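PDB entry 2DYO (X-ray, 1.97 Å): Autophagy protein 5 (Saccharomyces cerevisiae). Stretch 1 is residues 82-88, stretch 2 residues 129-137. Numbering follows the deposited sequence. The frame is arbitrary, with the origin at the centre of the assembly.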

# COMPACT_ATOMS: atom_id res chain seq x y z
N THR A 82 -0.37 -17.40 -4.85
CA THR A 82 -0.95 -16.43 -5.78
C THR A 82 -0.07 -15.18 -5.91
O THR A 82 0.24 -14.52 -4.91
N PRO A 83 0.36 -14.86 -7.14
CA PRO A 83 1.20 -13.68 -7.36
C PRO A 83 0.59 -12.42 -6.76
O PRO A 83 -0.60 -12.16 -6.91
N ILE A 84 1.42 -11.64 -6.08
CA ILE A 84 0.97 -10.40 -5.46
C ILE A 84 1.86 -9.25 -5.96
O ILE A 84 3.08 -9.27 -5.80
N PRO A 85 1.25 -8.21 -6.57
CA PRO A 85 1.93 -7.03 -7.13
C PRO A 85 2.65 -6.18 -6.08
O PRO A 85 2.03 -5.75 -5.11
N TRP A 86 3.93 -5.91 -6.28
CA TRP A 86 4.64 -5.08 -5.31
C TRP A 86 4.31 -3.60 -5.47
O TRP A 86 4.50 -2.82 -4.54
N ASN A 87 3.80 -3.22 -6.64
CA ASN A 87 3.51 -1.81 -6.91
C ASN A 87 2.23 -1.20 -6.34
O ASN A 87 1.67 -0.26 -6.91
N TYR A 88 1.75 -1.75 -5.23
CA TYR A 88 0.57 -1.20 -4.55
C TYR A 88 1.01 -1.06 -3.11
O TYR A 88 1.81 -1.86 -2.64
N LEU A 129 7.24 -15.12 -16.49
CA LEU A 129 6.71 -14.07 -15.63
C LEU A 129 5.19 -14.07 -15.69
O LEU A 129 4.60 -14.10 -16.77
N PRO A 130 4.53 -14.05 -14.52
CA PRO A 130 3.06 -14.05 -14.43
C PRO A 130 2.40 -12.82 -15.05
O PRO A 130 2.96 -11.73 -15.05
N PRO A 131 1.17 -12.99 -15.56
CA PRO A 131 0.39 -11.93 -16.19
C PRO A 131 0.18 -10.68 -15.34
O PRO A 131 -0.35 -10.75 -14.23
N THR A 132 0.60 -9.54 -15.89
CA THR A 132 0.49 -8.21 -15.27
C THR A 132 1.48 -7.96 -14.13
O THR A 132 1.55 -6.85 -13.60
N ILE A 133 2.24 -8.98 -13.76
CA ILE A 133 3.21 -8.83 -12.67
C ILE A 133 4.50 -8.16 -13.12
O ILE A 133 5.16 -8.61 -14.06
N ILE A 134 4.85 -7.06 -12.45
CA ILE A 134 6.08 -6.35 -12.73
C ILE A 134 7.13 -7.03 -11.86
O ILE A 134 7.02 -7.01 -10.64
N PRO A 135 8.16 -7.63 -12.48
CA PRO A 135 9.21 -8.31 -11.72
C PRO A 135 10.02 -7.40 -10.80
O PRO A 135 10.10 -6.19 -11.02
N ILE A 136 10.60 -7.99 -9.76
CA ILE A 136 11.42 -7.24 -8.81
C ILE A 136 12.74 -6.95 -9.52
O ILE A 136 13.44 -7.87 -9.93
N ALA A 137 13.08 -5.67 -9.65
CA ALA A 137 14.29 -5.29 -10.35
C ALA A 137 15.59 -5.24 -9.55
O ALA A 137 15.59 -5.29 -8.32

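The two stretches meet through a modest, largely apolar contact of prolines, isoleucines and one tryptophan, in which two waters supply the clear polar links between the two stretches. The interface buries 355 Å², both sides summed, and no two residues that touch are closer than 47 positions in sequence.

At one end, Pro 83 and Pro 130 both direct their CA-to-CB bonds toward the opposing stretch, and their rings, each with a C-gamma exo pucker, meet at 4.1 Å between Pro 83 CG and Pro 130 CB. Pro 130 also begins a type II beta turn that ends at Ile 133, closed by a backbone hydrogen bond of 3.1 Å from Ile 133 N to Pro 130 O. Within this turn the hydroxyl of Thr 132 donates a very short hydrogen bond, 2.4 Å from Thr 132 OG1 to Pro 131 O, but the side chains of Pro 131 and Thr 132 do not reach stretch 1.

The turn delivers Ile 133 to the middle of the contact. Its CA-to-CB bond points sideways, yet with chi1 and chi2 both m the end of the side chain comes nearer to stretch 1. Ile 133 CG1 lies 3.9 Å from Pro 83 CB, while Ile 133 CD1 extends to the next proline, 4.0 Å from Pro 85 N and 4.1 Å from Pro 85 CG. Between these prolines, the CA-to-CB bond of Ile 84 (chi1 t, chi2 t) points away, so that it offers mainly its backbone here, with Ile 84 C 4.2 Å from Ile 133 CD1.

Farther along, Trp 86 (chi1 p, chi2 -100°) starts sideways, but its indole reaches across to Ile 134, Pro 135 and Ile 136. Trp 86 NE1 lies 3.0 Å from Ile 134 O, which sits at the ring edge near the indole plane. The CA-to-CB bond of Ile 134 (chi1 m, chi2 t) points toward stretch 1, and Ile 134 CG2 packs 4.1 Å from Trp 86 CZ2; Ile 134 CD1 approaches Asn 87 ND2 at 3.8 Å. Ile 136 (chi1 m, chi2 t) adds a looser apolar contact, with Ile 136 CG1 4.4 Å from Trp 86 CD1.

Both waters help to satisfy polar groups among these apolar side chains. Water 1 accepts from Trp 86 N at 3.1 Å and donates to Ile 134 O at 2.7 Å, bridging the two backbones. The chi1 p rotamer of Asn 87, whose CA-to-CB bond points toward stretch 2, accompanies a second bridge: water 2 accepts from Asn 87 ND2 at 2.6 Å and from Ile 134 N at 3.0 Å, and donates a weak hydrogen bond to Thr 132 O at 3.4 Å.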

# COMPACT_ATOMS: atom_id res chain seq x y z
CB THR A 82 -2.35 -15.98 -5.32
OG1 THR A 82 -3.27 -17.07 -5.44
CG2 THR A 82 -2.85 -14.82 -6.17
CB PRO A 83 1.30 -13.62 -8.88
CG PRO A 83 1.28 -15.07 -9.26
CD PRO A 83 0.17 -15.62 -8.39
CB ILE A 84 1.02 -10.53 -3.91
CG1 ILE A 84 0.60 -9.22 -3.24
CG2 ILE A 84 2.41 -10.94 -3.46
CD1 ILE A 84 0.57 -9.30 -1.72
CB PRO A 85 0.80 -6.24 -7.80
CG PRO A 85 -0.35 -7.21 -7.88
CD PRO A 85 -0.21 -8.04 -6.64
CB TRP A 86 6.17 -5.27 -5.42
CG TRP A 86 6.78 -4.75 -6.69
CD1 TRP A 86 7.13 -5.49 -7.79
CD2 TRP A 86 7.03 -3.38 -7.03
NE1 TRP A 86 7.59 -4.66 -8.79
CE2 TRP A 86 7.54 -3.37 -8.36
CE3 TRP A 86 6.88 -2.17 -6.35
CZ2 TRP A 86 7.89 -2.18 -9.01
CZ3 TRP A 86 7.23 -0.98 -7.00
CH2 TRP A 86 7.73 -1.00 -8.32
CB ASN A 87 3.60 -1.53 -8.42
CG ASN A 87 2.72 -2.44 -9.25
OD1 ASN A 87 1.78 -1.98 -9.92
ND2 ASN A 87 3.02 -3.73 -9.23
CB TYR A 88 -0.63 -2.16 -4.62
CG TYR A 88 -1.25 -2.23 -5.98
CD1 TYR A 88 -0.77 -3.12 -6.94
CD2 TYR A 88 -2.29 -1.37 -6.34
CE1 TYR A 88 -1.32 -3.15 -8.23
CE2 TYR A 88 -2.84 -1.39 -7.62
CZ TYR A 88 -2.35 -2.28 -8.56
OH TYR A 88 -2.88 -2.30 -9.82
CB LEU A 129 7.25 -12.71 -16.08
CG LEU A 129 6.96 -11.49 -15.21
CD1 LEU A 129 7.45 -11.71 -13.79
CD2 LEU A 129 7.63 -10.28 -15.83
CB PRO A 130 2.81 -14.15 -12.92
CG PRO A 130 4.01 -14.88 -12.42
CD PRO A 130 5.13 -14.22 -13.18
CB PRO A 131 -0.93 -12.63 -16.54
CG PRO A 131 -1.02 -13.73 -15.51
CD PRO A 131 0.39 -14.24 -15.49
CB THR A 132 -0.94 -7.92 -14.75
OG1 THR A 132 -1.15 -8.60 -13.51
CG2 THR A 132 -1.98 -8.38 -15.77
CB ILE A 133 3.56 -10.20 -12.04
CG1 ILE A 133 2.35 -10.76 -11.29
CG2 ILE A 133 4.76 -10.05 -11.11
CD1 ILE A 133 1.87 -9.89 -10.13
CB ILE A 134 6.00 -4.87 -12.30
CG1 ILE A 134 4.85 -4.17 -13.02
CG2 ILE A 134 7.33 -4.18 -12.60
CD1 ILE A 134 4.65 -2.73 -12.57
CB PRO A 135 10.07 -8.94 -12.82
CG PRO A 135 9.95 -7.95 -13.94
CD PRO A 135 8.47 -7.60 -13.92
CB ILE A 136 11.67 -8.07 -7.54
CG1 ILE A 136 10.33 -8.33 -6.84
CG2 ILE A 136 12.65 -7.33 -6.62
CD1 ILE A 136 10.36 -9.45 -5.81
CB ALA A 137 14.07 -3.93 -11.03
O HOH W 1 4.88 -7.10 -8.97
O HOH W 2 2.85 -5.97 -10.56